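Local structure of endo-1,4-beta-xylanase (1H12) at residues Asn323-Val328 and Gly343-Asn348; Trp249-Phe254 and Leu310-Tyr315. The protein hydrolyses internal beta-1,4 linkages of xylan, as a cold-adapted endo-xylanase of glycosyl hydrolase family 8. One frame throughout, in Å; residues are numbered along the deposited sequence. Where two conformers were deposited one is given.

Interaction 1 (Asn323-Val328 and Gly343-Asn348). With XYP (beta-D-xylopyranose), chain B.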
loop_
_atom_site.group_PDB
_atom_site.type_symbol
_atom_site.label_atom_id
_atom_site.label_comp_id
_atom_site.label_asym_id
_atom_site.label_seq_id
_atom_site.Cartn_x
_atom_site.Cartn_y
_atom_site.Cartn_z
ATOM N N ASN A 323 -7.851 12.879 23.272
ATOM C CA ASN A 323 -6.974 11.780 23.662
ATOM C C ASN A 323 -6.741 10.811 22.494
ATOM O O ASN A 323 -6.731 9.601 22.703
ATOM C CB ASN A 323 -7.466 11.039 24.883
ATOM C CG ASN A 323 -6.317 10.199 25.513
ATOM O OD1 ASN A 323 -5.193 10.683 25.628
ATOM N ND2 ASN A 323 -6.632 8.975 25.962
ATOM N N CYS A 324 -6.556 11.336 21.327
ATOM C CA CYS A 324 -6.199 10.570 20.139
ATOM C C CYS A 324 -5.156 11.329 19.375
ATOM O O CYS A 324 -5.096 12.566 19.485
ATOM C CB CYS A 324 -7.429 10.338 19.230
ATOM S SG CYS A 324 -8.014 11.891 18.475
ATOM N N TYR A 325 -4.348 10.653 18.586
ATOM C CA TYR A 325 -3.671 11.337 17.507
ATOM C C TYR A 325 -4.624 11.321 16.300
ATOM O O TYR A 325 -5.451 10.428 16.163
ATOM C CB TYR A 325 -2.302 10.743 17.163
ATOM C CG TYR A 325 -2.274 9.309 16.747
ATOM C CD1 TYR A 325 -2.041 8.294 17.672
ATOM C CD2 TYR A 325 -2.471 8.941 15.413
ATOM C CE1 TYR A 325 -2.010 6.961 17.306
ATOM C CE2 TYR A 325 -2.456 7.625 15.061
ATOM C CZ TYR A 325 -2.241 6.615 15.994
ATOM O OH TYR A 325 -2.182 5.299 15.564
ATOM N N GLU A 326 -4.506 12.359 15.480
ATOM C CA GLU A 326 -5.400 12.584 14.384
ATOM C C GLU A 326 -4.905 12.035 13.046
ATOM O O GLU A 326 -3.775 11.601 12.895
ATOM C CB GLU A 326 -5.725 14.072 14.281
ATOM C CG GLU A 326 -6.507 14.614 15.453
ATOM C CD GLU A 326 -6.964 16.051 15.306
ATOM O OE1 GLU A 326 -6.835 16.648 14.227
ATOM O OE2 GLU A 326 -7.430 16.598 16.345
ATOM N N GLN A 327 -5.797 12.120 12.058
ATOM C CA GLN A 327 -5.553 11.626 10.717
ATOM C C GLN A 327 -4.700 12.520 9.865
ATOM O O GLN A 327 -4.078 12.008 8.902
ATOM C CB GLN A 327 -6.909 11.410 10.014
ATOM C CG GLN A 327 -7.700 10.268 10.655
ATOM C CD GLN A 327 -8.917 9.796 9.874
ATOM O OE1 GLN A 327 -9.449 10.483 9.032
ATOM N NE2 GLN A 327 -9.328 8.576 10.155
ATOM N N VAL A 328 -4.662 13.804 10.134
ATOM C CA VAL A 328 -3.956 14.766 9.291
ATOM C C VAL A 328 -3.176 15.777 10.138
ATOM O O VAL A 328 -3.729 16.439 11.041
ATOM C CB VAL A 328 -4.888 15.515 8.357
ATOM C CG1 VAL A 328 -4.133 16.542 7.512
ATOM C CG2 VAL A 328 -5.651 14.583 7.450
ATOM N N GLY A 343 -7.493 2.245 9.758
ATOM C CA GLY A 343 -6.440 2.073 8.761
ATOM C C GLY A 343 -5.126 2.711 9.183
ATOM O O GLY A 343 -4.055 2.185 8.910
ATOM N N GLN A 344 -5.224 3.867 9.837
ATOM C CA GLN A 344 -4.040 4.547 10.321
ATOM C C GLN A 344 -3.407 3.747 11.434
ATOM O O GLN A 344 -2.169 3.568 11.495
ATOM C CB GLN A 344 -4.409 5.967 10.732
ATOM C CG GLN A 344 -3.241 6.864 11.010
ATOM C CD GLN A 344 -3.632 8.221 11.478
ATOM O OE1 GLN A 344 -4.831 8.507 11.633
ATOM N NE2 GLN A 344 -2.625 9.079 11.739
ATOM N N LYS A 345 -4.241 3.245 12.361
ATOM C CA LYS A 345 -3.732 2.397 13.417
ATOM C C LYS A 345 -3.105 1.111 12.860
ATOM O O LYS A 345 -2.100 0.635 13.386
ATOM C CB LYS A 345 -4.854 2.068 14.391
ATOM C CG LYS A 345 -5.323 3.243 15.183
ATOM C CD LYS A 345 -6.485 2.939 16.113
ATOM C CE LYS A 345 -6.795 4.104 17.060
ATOM N NZ LYS A 345 -8.061 3.859 17.822
ATOM N N ALA A 346 -3.679 0.583 11.804
ATOM C CA ALA A 346 -3.146 -0.605 11.130
ATOM C C ALA A 346 -1.761 -0.324 10.501
ATOM O O ALA A 346 -0.823 -1.096 10.680
ATOM C CB ALA A 346 -4.152 -1.048 10.047
ATOM N N ALA A 347 -1.639 0.782 9.794
ATOM C CA ALA A 347 -0.375 1.183 9.204
ATOM C C ALA A 347 0.688 1.296 10.277
ATOM O O ALA A 347 1.815 0.849 10.113
ATOM C CB ALA A 347 -0.536 2.478 8.453
ATOM N N ASN A 348 0.333 1.909 11.409
ATOM C CA ASN A 348 1.273 2.146 12.474
ATOM C C ASN A 348 1.685 0.846 13.166
ATOM O O ASN A 348 2.802 0.727 13.666
ATOM C CB ASN A 348 0.722 3.168 13.457
ATOM C CG ASN A 348 0.610 4.541 12.840
ATOM O OD1 ASN A 348 1.337 4.834 11.861
ATOM N ND2 ASN A 348 -0.236 5.422 13.417
HETATM O O1 XYP B . -15.175 5.303 11.309
HETATM C C1 XYP B . -14.483 6.547 11.096
HETATM C C2 XYP B . -13.205 6.279 10.486
HETATM C C3 XYP B . -12.400 7.487 10.179
HETATM C C4 XYP B . -13.307 8.610 9.651
HETATM C C5 XYP B . -14.575 8.752 10.475
HETATM O O2 XYP B . -12.390 5.348 11.202
HETATM O O3 XYP B . -11.313 7.178 9.309
HETATM O O4 XYP B . -12.636 9.832 9.503
HETATM O O5 XYP B . -15.223 7.477 10.550
#

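Interaction 2 (Trp249-Phe254 and Leu310-Tyr315)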
loop_
_atom_site.group_PDB
_atom_site.type_symbol
_atom_site.label_atom_id
_atom_site.label_comp_id
_atom_site.label_asym_id
_atom_site.label_seq_id
_atom_site.Cartn_x
_atom_site.Cartn_y
_atom_site.Cartn_z
ATOM N N TRP A 249 8.393 17.923 12.017
ATOM C CA TRP A 249 8.189 17.169 13.226
ATOM C C TRP A 249 7.949 15.691 13.037
ATOM O O TRP A 249 7.099 15.090 13.676
ATOM C CB TRP A 249 7.150 17.869 14.140
ATOM C CG TRP A 249 7.646 19.192 14.586
ATOM C CD1 TRP A 249 7.231 20.442 14.169
ATOM C CD2 TRP A 249 8.739 19.441 15.485
ATOM N NE1 TRP A 249 7.956 21.437 14.810
ATOM C CE2 TRP A 249 8.912 20.841 15.576
ATOM C CE3 TRP A 249 9.601 18.602 16.192
ATOM C CZ2 TRP A 249 9.879 21.422 16.392
ATOM C CZ3 TRP A 249 10.579 19.204 17.023
ATOM C CH2 TRP A 249 10.683 20.608 17.081
ATOM N N ASN A 250 8.788 15.104 12.173
ATOM C CA ASN A 250 9.033 13.659 12.152
ATOM C C ASN A 250 7.975 12.830 11.476
ATOM O O ASN A 250 8.068 11.625 11.482
ATOM C CB ASN A 250 9.325 13.124 13.556
ATOM C CG ASN A 250 10.391 13.998 14.241
ATOM O OD1 ASN A 250 11.437 14.173 13.701
ATOM N ND2 ASN A 250 10.087 14.542 15.351
ATOM N N LEU A 251 6.993 13.439 10.827
ATOM C CA LEU A 251 6.015 12.714 10.007
ATOM C C LEU A 251 6.316 12.939 8.544
ATOM O O LEU A 251 6.545 14.070 8.095
ATOM C CB LEU A 251 4.566 13.130 10.325
ATOM C CG LEU A 251 4.052 12.754 11.688
ATOM C CD1 LEU A 251 2.626 13.250 11.858
ATOM C CD2 LEU A 251 4.133 11.234 11.917
ATOM N N PRO A 252 6.269 11.858 7.743
ATOM C CA PRO A 252 6.433 11.990 6.314
ATOM C C PRO A 252 5.209 12.654 5.681
ATOM O O PRO A 252 4.152 12.741 6.315
ATOM C CB PRO A 252 6.593 10.542 5.867
ATOM C CG PRO A 252 5.691 9.794 6.832
ATOM C CD PRO A 252 5.879 10.501 8.164
ATOM N N THR A 253 5.366 13.096 4.424
ATOM C CA THR A 253 4.354 13.917 3.780
ATOM C C THR A 253 3.775 13.248 2.530
ATOM O O THR A 253 4.322 12.277 2.001
ATOM C CB THR A 253 4.857 15.324 3.485
ATOM O OG1 THR A 253 5.845 15.315 2.451
ATOM C CG2 THR A 253 5.480 15.943 4.725
ATOM N N PHE A 254 2.672 13.808 2.079
ATOM C CA PHE A 254 1.958 13.396 0.883
ATOM C C PHE A 254 2.854 13.364 -0.356
ATOM O O PHE A 254 2.950 12.368 -1.059
ATOM C CB PHE A 254 0.759 14.352 0.725
ATOM C CG PHE A 254 0.000 14.255 -0.555
ATOM C CD1 PHE A 254 -0.147 13.072 -1.275
ATOM C CD2 PHE A 254 -0.613 15.401 -1.065
ATOM C CE1 PHE A 254 -0.876 13.058 -2.477
ATOM C CE2 PHE A 254 -1.326 15.399 -2.249
ATOM C CZ PHE A 254 -1.442 14.240 -2.948
ATOM N N LEU A 310 6.362 7.477 15.275
ATOM C CA LEU A 310 5.495 6.977 16.345
ATOM C C LEU A 310 5.625 7.837 17.595
ATOM O O LEU A 310 4.647 8.103 18.293
ATOM C CB LEU A 310 5.776 5.507 16.651
ATOM C CG LEU A 310 5.473 4.536 15.512
ATOM C CD1 LEU A 310 5.814 3.124 15.990
ATOM C CD2 LEU A 310 4.056 4.564 15.089
ATOM N N GLY A 311 6.842 8.285 17.879
ATOM C CA GLY A 311 7.045 9.190 19.002
ATOM C C GLY A 311 6.262 10.466 18.834
ATOM O O GLY A 311 5.654 10.967 19.816
ATOM N N PHE A 312 6.267 11.046 17.648
ATOM C CA PHE A 312 5.470 12.246 17.422
ATOM C C PHE A 312 3.990 11.962 17.626
ATOM O O PHE A 312 3.277 12.733 18.265
ATOM C CB PHE A 312 5.676 12.841 16.019
ATOM C CG PHE A 312 4.728 13.977 15.790
ATOM C CD1 PHE A 312 5.006 15.229 16.308
ATOM C CD2 PHE A 312 3.503 13.762 15.181
ATOM C CE1 PHE A 312 4.024 16.268 16.194
ATOM C CE2 PHE A 312 2.577 14.765 15.071
ATOM C CZ PHE A 312 2.831 16.017 15.583
ATOM N N LEU A 313 3.488 10.848 17.076
ATOM C CA LEU A 313 2.072 10.571 17.215
ATOM C C LEU A 313 1.674 10.398 18.689
ATOM O O LEU A 313 0.612 10.855 19.115
ATOM C CB LEU A 313 1.673 9.386 16.363
ATOM C CG LEU A 313 1.789 9.643 14.840
ATOM C CD1 LEU A 313 1.485 8.309 14.114
ATOM C CD2 LEU A 313 0.800 10.680 14.359
ATOM N N SER A 314 2.528 9.719 19.439
ATOM C CA SER A 314 2.218 9.607 20.888
ATOM C C SER A 314 2.195 10.958 21.561
ATOM O O SER A 314 1.297 11.216 22.404
ATOM C CB SER A 314 3.355 8.719 21.441
ATOM O OG SER A 314 3.084 8.233 22.719
ATOM N N TYR A 315 3.177 11.780 21.254
ATOM C CA TYR A 315 3.177 13.143 21.797
ATOM C C TYR A 315 1.938 13.935 21.354
ATOM O O TYR A 315 1.329 14.638 22.178
ATOM C CB TYR A 315 4.472 13.795 21.273
ATOM C CG TYR A 315 4.726 15.180 21.772
ATOM C CD1 TYR A 315 5.154 15.396 23.072
ATOM C CD2 TYR A 315 4.547 16.284 20.949
ATOM C CE1 TYR A 315 5.400 16.636 23.536
ATOM C CE2 TYR A 315 4.788 17.593 21.461
ATOM C CZ TYR A 315 5.222 17.716 22.748
ATOM O OH TYR A 315 5.510 18.960 23.287
#

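Interaction 1 (Asn323-Val328 and Gly343-Asn348)
Q344 and N348, one turn apart on helix 342-351, reach out to Y325, E326 and Q327 in the loop after helix 300-318, in the (α/α)6 barrel of a family 8 hydrolase. The chain of Q344 leaves CB with CG anti to the backbone N (chi1 -169°) and runs on extended past the Y325 ring. Its CG lies 4.2 Å from Y325 CE2. CD follows, in plane with the ring at its edge, the amide standing at 82° to it. At the tip NE2 donates to E326 O (3.0 Å), and the same NE2 is also bonded to the Y278 hydroxyl. The other branch, OE1, sits 3.3 Å from Q327 CA and also touches Q327 CG, so the amide rests on the backbone just before a side chain lining the bound xylose pocket. Beside this, Y325 and N348 meet tip to tip, ND2 donating to OH at 2.9 Å. An alanine at Y325 would probably leave N348 ND2 without this acceptor and open a gap beside the Q344 amide and K345 CG. C324 is tied to C339 by a disulfide, and the E326 carboxylate makes a salt bridge with K322. The N348 bond is slightly bent, 157° at the hydrogen, with Y325 OH in the amide plane.

Interaction 2 (Trp249-Phe254 and Leu310-Tyr315)
F312 and L313, neighbours on helix 300-318, take up the loop residues W249, N250 and L251. The contact packs the loop after helix 219-243 onto this helix of the (α/α)6 barrel, away from the sugar: the L313 side chain is about 14 Å from the bound xylose. Walking along the helix, L310 comes first and points its CB away from the loop; its side chain packs on N348 of helix 342-351. F312 is the main contact. Its CG, anti to the backbone N (chi1 174°), is carried out toward the loop, and W249 and L251 meet the ring from the same side. Near CG and CD1, the carbonyl oxygen of W249 lies obliquely to the ring, 3.4 Å from F312 CG, and W249 CB is 4.0 Å from F312 CD1; the indole itself leads away. Farther round, L251 CD1 packs 3.5 Å from F312 CD2 and reaches CE2 as well, the leucine crossing the phenylalanine at about a right angle. F312 also makes an edge-to-face stack with Y329. The backbones come closest, CA to CA, at N250 and F312 (6.5 Å), with N250 CB 4.4 Å from F312 CB; N250 OD1 is spoken for by the backbone N of G245. L313 follows and brings CD2 to 4.0 Å from L251 CD1, while its CG approaches L251 CD2, so that both methyls of L251 are in use. Y278 of strand 277-278 lies against L251 and L313 as well. Across the two segments the hold is therefore apolar packing, with one carbonyl oxygen beside an aromatic ring, fixed by shape and dispersion and not by directed polar bonds.

Going from the N terminus, the chain leaves helix 219-243, passes through 249-254, and after strand 277-278 and helix 283-296 returns on helix 300-318, where interaction 2 closes a long loop. Only then does interaction 1 open, at 323-328, closing a shorter loop through strands 329-330 and 333-334 onto helix 342-351. The two are in series, neither nested nor crossed. Their centres are 10 Å apart and they touch through L313 and L310: L313 CD1 lies 3.4 Å from N348 ND2, L313 O packs against Y325 CB, and L310 CD2 against N348 CB. Helix 300-318 thus packs against both the 249-254 loop and helix 342-351, whose loop contact borders the sugar.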